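Local coordinates for protein carbohydrate esterase family 2 (CE2) (Chaetomium olivicolor, PDB 4XVH) that probably acts as an acetyl xylan esterase of carbohydrate esterase family 2, joining a beta-sandwich carbohydrate-binding domain to an SGNH-type hydrolase domain, at residues Val159-Lys164 and Tyr188-Ala193; Ile112-Ile115 and Ile119-Gly122; Leu79-Glu84 and Gly88-Gly93; Gly6-Asn9 and Glu14-Trp17. All coordinates share one frame; numbering follows the deposited sequence.

Contact 1 of 4, residues Val159-Lys164 and Tyr188-Ala193; sequences VAWSGK and YGANDA. With PEU (2,5,8,11,14,17,20,23,26,29,32,35,38,41,44,47,50,53,56,59,62,65,68,71,74,77,80-heptacosaoxadooctacontan-82-ol), chain C.
With chi1 at -175°, CG of Trp161 stands across from the backbone N and beside the carbonyl carbon, which carries the six-membered part of the indole over to the type I turn of Gly189-Asp192. Asn191 answers from that turn: its CG sits beside its own N (chi1 -59°), and the amide reaches the same ring. CZ3 of Trp161 packs obliquely on Ala190 CB at 3.7 Å, while Asn191 ND2 comes to the ring edge, near its plane, 3.6 Å from Trp161 CH2. The two flat groups stand nearly perpendicular, 83° apart. No hydrogen bond crosses between the segments; the turn keeps its own shape through Asp192 N to Gly189 O, 2.9 Å, and Gly189 N to Asp192 OD2, 2.8 Å. One face of the indole is covered near its rim by Lys164 CE, whose ammonium group bonds to Pro179 O. Replacing Trp161 by an alanine would probably open a gap beside Ala190 and leave Lys164 CE without the ring face it lies against. Two residues on, in the type II turn that starts at Trp161, Gly163 N donates to PEU OAW at 2.9 Å. The Gly163 N-H and the Asn215 amide, both bonded to the polyether in a pocket also lined by Ser118, are consistent with the oxyanion hole of SGNH hydrolases.

Contact 2 of 4, residues Ile112-Ile115 and Ile119-Gly122; sequences IDII and ITVG
Methyl meets methyl where Ile114 and Thr120 touch, CG2 of the isoleucine lying 3.6 Å from CG2 of the threonine. In both residues this branch is the one opposite the backbone N, and the two side chains approach at a slant. The threonine methyl also rests against the strand backbone, 4.2 Å from Ile115 C and 4.0 Å from Ile114 O. Ile115 itself turns its side chain to the other side of the strand, toward Val208, Phe238 and Ile242, and contributes here through its main chain. Because chi1 of Thr120 is -61°, OG1 lies beside the residue's own N, off the branch that faces Ile114; OG1 and Tyr144 OH share a hydrogen bond. In the next shell, Ala160 of the neighbouring strand 155-160 packs on Thr120 and Val158 on Ile114. The helix that presents the threonine is short: Asp117 OD1 binds Ile119 N near its start, and Gly122, with positive phi, leaves the helical conformation at its end. Strand 111-116 thus runs almost directly into helix 118-121, as in the first strand-to-helix passage of SGNH hydrolases, where the GDSL-type serine motif lies; Asp117 and Ser118 of that passage line the polyether pocket. No polar bond crosses this contact, which is methyl packing between elements that the chain already joins closely; the buried threonine is apolar toward the strand and polar toward Tyr144.

Contact 3 of 4, residues Leu79-Glu84 and Gly88-Gly93; sequences LRRRSE and GSIFLG
This is a buried polar crossing between two beta-strands of the N-terminal sandwich that belong to different sheets, made chiefly by the side chain of Arg81 reaching the backbone of Gly88. The segments of strands 73-81 and 88-97 pass 10.0 Å apart at 151° between their directions, near antiparallel but too far apart for backbone pairing. Arg81 spans the distance. Its chain bends at chi3 (99°), and NH2 donates to Gly88 O at 2.8 Å. The bond is not straight, with 135° at the hydrogen, and the oxygen lies somewhat out of the guanidinium plane. NH1 lies obliquely beside the next residue, 3.9 Å from Ser89 CA, and hydrogen-bonds to Asn42 OD1, while NE donates to Ser16 O; each nitrogen of the group therefore has an acceptor, which fixes its rotation. Ser83 O sits 3.4 Å above one face of the guanidinium, toward its rim. A methionine in place of Arg81 would probably leave the carbonyl oxygens of Gly88 and Ser16 without this donor in a buried setting. Where the chains draw together, Glu84 O and Gly88 O come within 3.3 Å as two acceptors, with no bond between them. Farther along, Leu79, Ile90 and Leu92 point toward the facing segment, but Leu79 and Leu92 find their close neighbours on other strands. Leu79 meets Ile33, Val44 and Leu46, Ile90 packs on Val44, and Leu92 lies on Ile33 of strand 31-40 and Leu15 of strand 14-15.

Contact 4 of 4, residues Gly6-Asn9 and Glu14-Trp17; sequences GRVN and ELSW
Arg7 and Trp17 make the tight end of this contact, running side by side in the same direction. CD of the arginine lies 3.8 Å from Trp17 NE1, and Arg7 O meets the indole edge in the ring plane, 3.6 Å from CD1. The aliphatic chain of Arg7, extended until it bends at chi3 (-71°), provides the packing; its guanidinium, turned 88° from the indole, goes on to the carbonyl oxygens of Tyr185 and Arg187. Trp17 NE1 likewise finds its acceptor outside the pair, in Tyr188 O. Val8 adds a second close patch: CG1 leans on Glu14 O at 3.6 Å, and CG2 touches Leu15 CD2 at 4.0 Å. Between the backbones the fit is looser, and water takes the place of direct bonding. One water donates to Arg7 O at 2.7 Å and accepts from Ser16 N; a second accepts from Asn9 N and donates to Glu14 O at 2.6 Å. No direct hydrogen bond links the segments, so these two bridges connect main chains that stand too far apart to pair as strands. Strand 14-15 is an edge of the four-stranded sheet, its other side bonded to strand 88-97 through Leu15 and Ile90, with Glu14 OE2 reaching Ser89 OG; toward the catalytic domain, Arg7 and Trp17 both rest on Val159 of strand 155-160.

In the fold
Contacts 3 and 4 belong to the N-terminal beta sandwich and share a sheet, strands 88-97 and 14-15 being neighbours in it; contacts 1 and 2 likewise share the parallel sheet of the hydrolase domain through strands 155-160 and 111-116. Contacts 2, 3 and 4 are buried. Contact 2 is the most central, about 3 Å from the middle of the chain, and is purely apolar. Contact 1 is partly buried and joins a ring to a turn whose Asn191 is exposed. Contact 3 depends on an arginine; contact 4 combines side-chain packing with two bridging waters. The domains meet where contact 1 touches both sandwich contacts: Ser162 bonds to Glu84, and Ala190 N to Ser16 OG.

Contact 1 of 4, residues Val159-Lys164 and Tyr188-Ala193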
loop_
_atom_site.group_PDB
_atom_site.type_symbol
_atom_site.label_atom_id
_atom_site.label_comp_id
_atom_site.label_asym_id
_atom_site.label_seq_id
_atom_site.Cartn_x
_atom_site.Cartn_y
_atom_site.Cartn_z
ATOM N N VAL A 159 4.086 1.219 -0.136
ATOM C CA VAL A 159 5.211 0.394 0.251
ATOM C C VAL A 159 4.803 -0.342 1.500
ATOM O O VAL A 159 4.820 0.231 2.587
ATOM C CB VAL A 159 6.484 1.211 0.512
ATOM C CG1 VAL A 159 7.639 0.257 0.840
ATOM C CG2 VAL A 159 6.836 2.005 -0.730
ATOM N N ALA A 160 4.423 -1.606 1.345
ATOM C CA ALA A 160 3.817 -2.341 2.458
ATOM C C ALA A 160 4.014 -3.816 2.292
ATOM O O ALA A 160 4.116 -4.297 1.167
ATOM C CB ALA A 160 2.345 -2.024 2.558
ATOM N N TRP A 161 4.060 -4.547 3.409
ATOM C CA TRP A 161 4.389 -5.968 3.357
ATOM C C TRP A 161 3.712 -6.602 4.586
ATOM O O TRP A 161 3.891 -6.114 5.694
ATOM C CB TRP A 161 5.921 -6.160 3.383
ATOM C CG TRP A 161 6.427 -7.557 3.211
ATOM C CD1 TRP A 161 5.996 -8.691 3.855
ATOM C CD2 TRP A 161 7.495 -7.973 2.336
ATOM N NE1 TRP A 161 6.726 -9.791 3.411
ATOM C CE2 TRP A 161 7.648 -9.369 2.484
ATOM C CE3 TRP A 161 8.325 -7.295 1.431
ATOM C CZ2 TRP A 161 8.611 -10.098 1.766
ATOM C CZ3 TRP A 161 9.286 -8.021 0.727
ATOM C CH2 TRP A 161 9.418 -9.403 0.897
ATOM N N SER A 162 2.920 -7.649 4.380
ATOM C CA SER A 162 2.177 -8.234 5.498
ATOM C C SER A 162 3.122 -8.793 6.561
ATOM O O SER A 162 4.127 -9.431 6.231
ATOM C CB SER A 162 1.230 -9.328 5.007
ATOM O OG SER A 162 0.182 -8.699 4.278
ATOM N N GLY A 163 2.788 -8.533 7.821
ATOM C CA GLY A 163 3.500 -9.101 8.951
ATOM C C GLY A 163 4.639 -8.222 9.419
ATOM O O GLY A 163 5.247 -8.508 10.449
ATOM N N LYS A 164 4.915 -7.141 8.681
ATOM C CA LYS A 164 6.076 -6.329 8.973
ATOM C C LYS A 164 5.789 -5.276 10.015
ATOM O O LYS A 164 4.681 -4.752 10.123
ATOM C CB LYS A 164 6.611 -5.668 7.703
ATOM C CG LYS A 164 7.113 -6.674 6.671
ATOM C CD LYS A 164 8.298 -7.489 7.218
ATOM C CE LYS A 164 8.966 -8.282 6.088
ATOM N NZ LYS A 164 10.151 -9.056 6.582
ATOM N N TYR A 188 14.095 -0.644 -4.264
ATOM C CA TYR A 188 13.285 -0.267 -5.420
ATOM C C TYR A 188 12.094 -1.209 -5.497
ATOM O O TYR A 188 10.989 -0.849 -5.102
ATOM C CB TYR A 188 14.057 -0.330 -6.750
ATOM C CG TYR A 188 13.648 0.821 -7.670
ATOM C CD1 TYR A 188 14.595 1.626 -8.299
ATOM C CD2 TYR A 188 12.303 1.208 -7.743
ATOM C CE1 TYR A 188 14.206 2.699 -9.102
ATOM C CE2 TYR A 188 11.904 2.279 -8.518
ATOM C CZ TYR A 188 12.856 3.014 -9.201
ATOM O OH TYR A 188 12.415 4.084 -9.945
ATOM N N GLY A 189 12.316 -2.420 -6.017
ATOM C CA GLY A 189 11.315 -3.465 -5.897
ATOM C C GLY A 189 11.518 -4.126 -4.554
ATOM O O GLY A 189 12.619 -4.040 -3.990
ATOM N N ALA A 190 10.485 -4.798 -4.046
ATOM C CA ALA A 190 10.531 -5.341 -2.691
ATOM C C ALA A 190 11.674 -6.290 -2.421
ATOM O O ALA A 190 12.126 -6.369 -1.278
ATOM C CB ALA A 190 9.230 -6.053 -2.357
ATOM N N ASN A 191 12.138 -7.035 -3.433
ATOM C CA ASN A 191 13.234 -7.969 -3.189
ATOM C C ASN A 191 14.541 -7.480 -3.786
ATOM O O ASN A 191 15.463 -8.241 -3.909
ATOM C CB ASN A 191 12.924 -9.348 -3.750
ATOM C CG ASN A 191 11.681 -9.947 -3.151
ATOM O OD1 ASN A 191 10.778 -10.364 -3.872
ATOM N ND2 ASN A 191 11.628 -10.007 -1.842
ATOM N N ASP A 192 14.604 -6.211 -4.172
ATOM C CA ASP A 192 15.853 -5.655 -4.692
ATOM C C ASP A 192 16.813 -5.334 -3.532
ATOM O O ASP A 192 16.441 -5.423 -2.362
ATOM C CB ASP A 192 15.564 -4.427 -5.565
ATOM C CG ASP A 192 14.789 -4.797 -6.838
ATOM O OD1 ASP A 192 14.820 -5.993 -7.203
ATOM O OD2 ASP A 192 14.182 -3.915 -7.493
ATOM N N ALA A 193 18.052 -4.994 -3.858
ATOM C CA ALA A 193 19.068 -4.711 -2.837
ATOM C C ALA A 193 18.639 -3.572 -1.927
ATOM O O ALA A 193 17.942 -2.645 -2.355
ATOM C CB ALA A 193 20.382 -4.381 -3.479
HETATM C CAA PEU C . 7.031 -16.774 -3.616
HETATM O OAB PEU C . 6.540 -17.401 -2.418
HETATM C CAC PEU C . 7.618 -18.001 -1.600
HETATM C CAD PEU C . 7.289 -18.746 -0.252
HETATM O OAE PEU C . 6.416 -19.890 -0.419
HETATM C CAF PEU C . 5.081 -19.552 -0.912
HETATM C CAG PEU C . 4.040 -18.861 -0.015
HETATM O OAH PEU C . 4.396 -17.621 0.617
HETATM C CAI PEU C . 3.242 -17.024 1.273
HETATM C CAJ PEU C . 3.617 -15.855 2.192
HETATM O OAK PEU C . 2.430 -15.261 2.781
HETATM C CAL PEU C . 2.807 -14.497 3.946
HETATM C CAM PEU C . 1.635 -13.835 4.662
HETATM O OAN PEU C . 2.229 -13.362 5.888
HETATM C CAO PEU C . 1.288 -12.784 6.820
HETATM C CAP PEU C . 2.116 -12.942 8.078
HETATM O OAQ PEU C . 1.755 -12.569 9.431
HETATM C CAR PEU C . 0.500 -13.076 9.986
HETATM C CAS PEU C . -0.862 -12.450 9.593
HETATM O OAT PEU C . -1.015 -11.031 9.997
HETATM C CAU PEU C . -0.084 -10.080 9.398
HETATM C CAV PEU C . -0.321 -8.643 9.912
HETATM O OAW PEU C . 0.527 -7.608 9.356
#

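Contact 2 of 4, residues Ile112-Ile115 and Ile119-Gly122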
loop_
_atom_site.group_PDB
_atom_site.type_symbol
_atom_site.label_atom_id
_atom_site.label_comp_id
_atom_site.label_asym_id
_atom_site.label_seq_id
_atom_site.Cartn_x
_atom_site.Cartn_y
_atom_site.Cartn_z
ATOM N N ILE A 112 1.334 10.941 -2.942
ATOM C CA ILE A 112 1.256 10.450 -1.567
ATOM C C ILE A 112 1.938 9.082 -1.407
ATOM O O ILE A 112 1.640 8.151 -2.164
ATOM C CB ILE A 112 -0.237 10.330 -1.136
ATOM C CG1 ILE A 112 -0.938 11.706 -1.164
ATOM C CG2 ILE A 112 -0.368 9.695 0.215
ATOM C CD1 ILE A 112 -2.434 11.622 -0.758
ATOM N N ASP A 113 2.812 8.947 -0.415
ATOM C CA ASP A 113 3.334 7.627 -0.037
ATOM C C ASP A 113 2.469 7.026 1.071
ATOM O O ASP A 113 2.068 7.726 2.008
ATOM C CB ASP A 113 4.775 7.711 0.470
ATOM C CG ASP A 113 5.806 7.645 -0.658
ATOM O OD1 ASP A 113 5.402 7.754 -1.835
ATOM O OD2 ASP A 113 7.020 7.510 -0.368
ATOM N N ILE A 114 2.216 5.721 0.979
ATOM C CA ILE A 114 1.503 5.021 2.037
ATOM C C ILE A 114 2.332 3.833 2.496
ATOM O O ILE A 114 2.583 2.930 1.719
ATOM C CB ILE A 114 0.148 4.538 1.546
ATOM C CG1 ILE A 114 -0.530 5.665 0.724
ATOM C CG2 ILE A 114 -0.697 4.070 2.733
ATOM C CD1 ILE A 114 -1.423 5.183 -0.381
ATOM N N ILE A 115 2.766 3.842 3.751
ATOM C CA ILE A 115 3.741 2.855 4.213
ATOM C C ILE A 115 3.126 2.040 5.345
ATOM O O ILE A 115 2.621 2.632 6.295
ATOM C CB ILE A 115 5.023 3.526 4.728
ATOM C CG1 ILE A 115 5.624 4.452 3.648
ATOM C CG2 ILE A 115 6.027 2.447 5.204
ATOM C CD1 ILE A 115 6.626 5.505 4.209
ATOM N N ILE A 119 -2.440 -4.318 6.663
ATOM C CA ILE A 119 -3.604 -3.435 6.581
ATOM C C ILE A 119 -3.460 -2.483 5.376
ATOM O O ILE A 119 -4.435 -2.199 4.633
ATOM C CB ILE A 119 -3.772 -2.640 7.894
ATOM C CG1 ILE A 119 -3.933 -3.639 9.058
ATOM C CG2 ILE A 119 -4.969 -1.666 7.816
ATOM C CD1 ILE A 119 -3.853 -2.970 10.444
ATOM N N THR A 120 -2.232 -2.035 5.152
ATOM C CA THR A 120 -1.942 -1.133 4.051
ATOM C C THR A 120 -1.852 -1.882 2.730
ATOM O O THR A 120 -2.210 -1.348 1.674
ATOM C CB THR A 120 -0.651 -0.358 4.375
ATOM O OG1 THR A 120 -0.904 0.393 5.567
ATOM C CG2 THR A 120 -0.207 0.541 3.261
ATOM N N VAL A 121 -1.415 -3.136 2.790
ATOM C CA VAL A 121 -1.485 -3.994 1.617
ATOM C C VAL A 121 -2.924 -4.155 1.143
ATOM O O VAL A 121 -3.217 -4.015 -0.044
ATOM C CB VAL A 121 -0.935 -5.407 1.907
ATOM C CG1 VAL A 121 -1.312 -6.363 0.760
ATOM C CG2 VAL A 121 0.591 -5.368 2.123
ATOM N N GLY A 122 -3.819 -4.435 2.093
ATOM C CA GLY A 122 -5.149 -4.892 1.748
ATOM C C GLY A 122 -5.326 -6.388 1.906
ATOM O O GLY A 122 -6.128 -6.988 1.221
#

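Contact 3 of 4, residues Leu79-Glu84 and Gly88-Gly93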
loop_
_atom_site.group_PDB
_atom_site.type_symbol
_atom_site.label_atom_id
_atom_site.label_comp_id
_atom_site.label_asym_id
_atom_site.label_seq_id
_atom_site.Cartn_x
_atom_site.Cartn_y
_atom_site.Cartn_z
ATOM N N LEU A 79 -3.917 -0.545 -15.153
ATOM C CA LEU A 79 -3.652 -1.807 -14.467
ATOM C C LEU A 79 -3.035 -1.555 -13.109
ATOM O O LEU A 79 -2.006 -0.861 -13.023
ATOM C CB LEU A 79 -2.676 -2.666 -15.293
ATOM C CG LEU A 79 -2.231 -4.004 -14.686
ATOM C CD1 LEU A 79 -3.365 -4.995 -14.837
ATOM C CD2 LEU A 79 -0.968 -4.560 -15.372
ATOM N N ARG A 80 -3.599 -2.152 -12.064
ATOM C CA ARG A 80 -2.995 -2.042 -10.750
ATOM C C ARG A 80 -2.951 -3.352 -9.972
ATOM O O ARG A 80 -3.940 -4.091 -9.959
ATOM C CB ARG A 80 -3.733 -1.006 -9.944
ATOM C CG ARG A 80 -3.251 0.404 -10.271
ATOM C CD ARG A 80 -3.934 1.319 -9.375
ATOM N NE ARG A 80 -3.714 2.746 -9.628
ATOM C CZ ARG A 80 -2.648 3.442 -9.241
ATOM N NH1 ARG A 80 -1.613 2.837 -8.680
ATOM N NH2 ARG A 80 -2.608 4.748 -9.453
ATOM N N ARG A 81 -1.820 -3.656 -9.368
ATOM C CA ARG A 81 -1.659 -4.820 -8.547
ATOM C C ARG A 81 -2.532 -4.725 -7.313
ATOM O O ARG A 81 -2.463 -3.795 -6.600
ATOM C CB ARG A 81 -0.233 -4.934 -8.053
ATOM C CG ARG A 81 0.572 -6.078 -8.573
ATOM C CD ARG A 81 2.016 -5.901 -8.206
ATOM N NE ARG A 81 2.540 -6.615 -7.069
ATOM C CZ ARG A 81 2.551 -7.918 -6.926
ATOM N NH1 ARG A 81 1.930 -8.672 -7.772
ATOM N NH2 ARG A 81 3.120 -8.449 -5.897
ATOM N N ARG A 82 -3.260 -5.771 -7.041
ATOM C CA ARG A 82 -4.067 -5.861 -5.827
ATOM C C ARG A 82 -3.251 -6.418 -4.649
ATOM O O ARG A 82 -3.578 -6.164 -3.481
ATOM C CB ARG A 82 -5.266 -6.804 -6.060
ATOM C CG ARG A 82 -6.277 -6.321 -7.087
ATOM C CD ARG A 82 -7.074 -7.476 -7.646
ATOM N NE ARG A 82 -7.831 -8.221 -6.640
ATOM C CZ ARG A 82 -9.045 -7.869 -6.186
ATOM N NH1 ARG A 82 -9.665 -6.782 -6.644
ATOM N NH2 ARG A 82 -9.671 -8.636 -5.285
ATOM N N SER A 83 -2.236 -7.230 -4.975
ATOM C CA SER A 83 -1.580 -8.097 -4.005
ATOM C C SER A 83 -0.140 -7.695 -3.722
ATOM O O SER A 83 0.333 -6.655 -4.205
ATOM C CB SER A 83 -1.618 -9.562 -4.493
ATOM O OG SER A 83 -1.029 -9.679 -5.781
ATOM N N GLU A 84 0.582 -8.529 -2.975
ATOM C CA GLU A 84 1.847 -8.076 -2.379
ATOM C C GLU A 84 3.031 -8.997 -2.709
ATOM O O GLU A 84 2.842 -10.137 -3.132
ATOM C CB GLU A 84 1.678 -7.963 -0.854
ATOM C CG GLU A 84 1.533 -9.355 -0.187
ATOM C CD GLU A 84 1.388 -9.251 1.323
ATOM O OE1 GLU A 84 2.370 -8.810 1.985
ATOM O OE2 GLU A 84 0.285 -9.583 1.828
ATOM N N GLY A 88 3.961 -13.146 -4.574
ATOM C CA GLY A 88 4.645 -13.255 -5.865
ATOM C C GLY A 88 4.803 -11.895 -6.511
ATOM O O GLY A 88 4.521 -10.879 -5.887
ATOM N N SER A 89 5.238 -11.863 -7.758
ATOM C CA SER A 89 5.277 -10.604 -8.495
ATOM C C SER A 89 5.062 -10.835 -9.998
ATOM O O SER A 89 5.065 -11.969 -10.455
ATOM C CB SER A 89 6.599 -9.878 -8.241
ATOM O OG SER A 89 7.683 -10.649 -8.700
ATOM N N ILE A 90 4.849 -9.753 -10.747
ATOM C CA ILE A 90 4.701 -9.838 -12.198
ATOM C C ILE A 90 5.812 -9.034 -12.871
ATOM O O ILE A 90 6.041 -7.876 -12.516
ATOM C CB ILE A 90 3.321 -9.314 -12.680
ATOM C CG1 ILE A 90 2.199 -10.158 -12.055
ATOM C CG2 ILE A 90 3.263 -9.369 -14.210
ATOM C CD1 ILE A 90 0.824 -9.460 -12.004
ATOM N N PHE A 91 6.539 -9.645 -13.802
ATOM C CA PHE A 91 7.529 -8.876 -14.564
ATOM C C PHE A 91 6.936 -8.502 -15.922
ATOM O O PHE A 91 6.606 -9.391 -16.716
ATOM C CB PHE A 91 8.826 -9.667 -14.733
ATOM C CG PHE A 91 9.611 -9.842 -13.445
ATOM C CD1 PHE A 91 9.218 -10.780 -12.493
ATOM C CD2 PHE A 91 10.759 -9.091 -13.210
ATOM C CE1 PHE A 91 9.958 -10.941 -11.306
ATOM C CE2 PHE A 91 11.507 -9.251 -12.036
ATOM C CZ PHE A 91 11.105 -10.178 -11.093
ATOM N N LEU A 92 6.783 -7.201 -16.180
ATOM C CA LEU A 92 6.118 -6.737 -17.388
ATOM C C LEU A 92 7.029 -6.834 -18.599
ATOM O O LEU A 92 8.253 -6.670 -18.482
ATOM C CB LEU A 92 5.629 -5.296 -17.224
ATOM C CG LEU A 92 4.432 -5.111 -16.266
ATOM C CD1 LEU A 92 3.901 -3.708 -16.364
ATOM C CD2 LEU A 92 3.328 -6.089 -16.613
ATOM N N GLY A 93 6.417 -7.094 -19.757
ATOM C CA GLY A 93 7.098 -7.049 -21.043
ATOM C C GLY A 93 6.730 -5.781 -21.807
ATOM O O GLY A 93 6.658 -4.693 -21.220
#

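Contact 4 of 4, residues Gly6-Asn9 and Glu14-Trp17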
loop_
_atom_site.group_PDB
_atom_site.type_symbol
_atom_site.label_atom_id
_atom_site.label_comp_id
_atom_site.label_asym_id
_atom_site.label_seq_id
_atom_site.Cartn_x
_atom_site.Cartn_y
_atom_site.Cartn_z
ATOM N N GLY A 6 3.242 3.884 -9.162
ATOM C CA GLY A 6 3.871 3.396 -7.949
ATOM C C GLY A 6 5.371 3.227 -8.129
ATOM O O GLY A 6 5.940 3.650 -9.146
ATOM N N ARG A 7 6.013 2.583 -7.153
ATOM C CA ARG A 7 7.449 2.450 -7.168
ATOM C C ARG A 7 7.822 1.212 -7.989
ATOM O O ARG A 7 7.642 0.084 -7.522
ATOM C CB ARG A 7 7.989 2.356 -5.740
ATOM C CG ARG A 7 9.518 2.294 -5.632
ATOM C CD ARG A 7 9.943 2.078 -4.186
ATOM N NE ARG A 7 9.707 3.261 -3.358
ATOM C CZ ARG A 7 10.231 3.404 -2.143
ATOM N NH1 ARG A 7 10.998 2.417 -1.653
ATOM N NH2 ARG A 7 10.020 4.518 -1.426
ATOM N N VAL A 8 8.292 1.429 -9.223
ATOM C CA VAL A 8 8.628 0.323 -10.125
ATOM C C VAL A 8 10.035 0.514 -10.660
ATOM O O VAL A 8 10.335 1.528 -11.271
ATOM C CB VAL A 8 7.638 0.205 -11.291
ATOM C CG1 VAL A 8 8.051 -0.917 -12.291
ATOM C CG2 VAL A 8 6.214 -0.064 -10.746
ATOM N N ASN A 9 10.902 -0.456 -10.398
ATOM C CA ASN A 9 12.282 -0.365 -10.868
ATOM C C ASN A 9 12.304 -0.450 -12.391
ATOM O O ASN A 9 11.958 -1.477 -12.950
ATOM C CB ASN A 9 13.118 -1.480 -10.244
ATOM C CG ASN A 9 14.610 -1.352 -10.530
ATOM O OD1 ASN A 9 15.049 -0.624 -11.429
ATOM N ND2 ASN A 9 15.397 -2.101 -9.765
ATOM N N GLU A 14 9.431 -4.793 -12.815
ATOM C CA GLU A 14 8.715 -5.685 -11.906
ATOM C C GLU A 14 7.643 -4.950 -11.135
ATOM O O GLU A 14 7.913 -3.962 -10.434
ATOM C CB GLU A 14 9.681 -6.360 -10.920
ATOM C CG GLU A 14 9.008 -7.325 -9.919
ATOM C CD GLU A 14 9.993 -7.822 -8.864
ATOM O OE1 GLU A 14 11.058 -7.192 -8.690
ATOM O OE2 GLU A 14 9.721 -8.865 -8.233
ATOM N N LEU A 15 6.413 -5.425 -11.277
ATOM C CA LEU A 15 5.330 -4.983 -10.413
ATOM C C LEU A 15 5.441 -5.757 -9.117
ATOM O O LEU A 15 4.980 -6.896 -9.002
ATOM C CB LEU A 15 3.981 -5.195 -11.080
ATOM C CG LEU A 15 3.867 -4.548 -12.463
ATOM C CD1 LEU A 15 2.431 -4.805 -12.941
ATOM C CD2 LEU A 15 4.175 -3.028 -12.434
ATOM N N SER A 16 6.095 -5.131 -8.153
ATOM C CA SER A 16 6.441 -5.778 -6.895
ATOM C C SER A 16 5.569 -5.260 -5.749
ATOM O O SER A 16 4.822 -6.018 -5.138
ATOM C CB SER A 16 7.918 -5.533 -6.577
ATOM O OG SER A 16 8.235 -6.082 -5.318
ATOM N N TRP A 17 5.658 -3.969 -5.436
ATOM C CA TRP A 17 4.814 -3.418 -4.373
ATOM C C TRP A 17 3.310 -3.464 -4.737
ATOM O O TRP A 17 2.936 -3.470 -5.914
ATOM C CB TRP A 17 5.260 -1.974 -4.066
ATOM C CG TRP A 17 6.655 -1.879 -3.529
ATOM C CD1 TRP A 17 7.749 -1.343 -4.168
ATOM C CD2 TRP A 17 7.139 -2.386 -2.262
ATOM N NE1 TRP A 17 8.872 -1.458 -3.361
ATOM C CE2 TRP A 17 8.521 -2.088 -2.190
ATOM C CE3 TRP A 17 6.536 -3.065 -1.190
ATOM C CZ2 TRP A 17 9.308 -2.433 -1.078
ATOM C CZ3 TRP A 17 7.323 -3.400 -0.084
ATOM C CH2 TRP A 17 8.686 -3.079 -0.038
HETATM O O HOH W 1 7.472 -2.568 -7.618
HETATM O O HOH W 2 9.996 -2.914 -9.293
#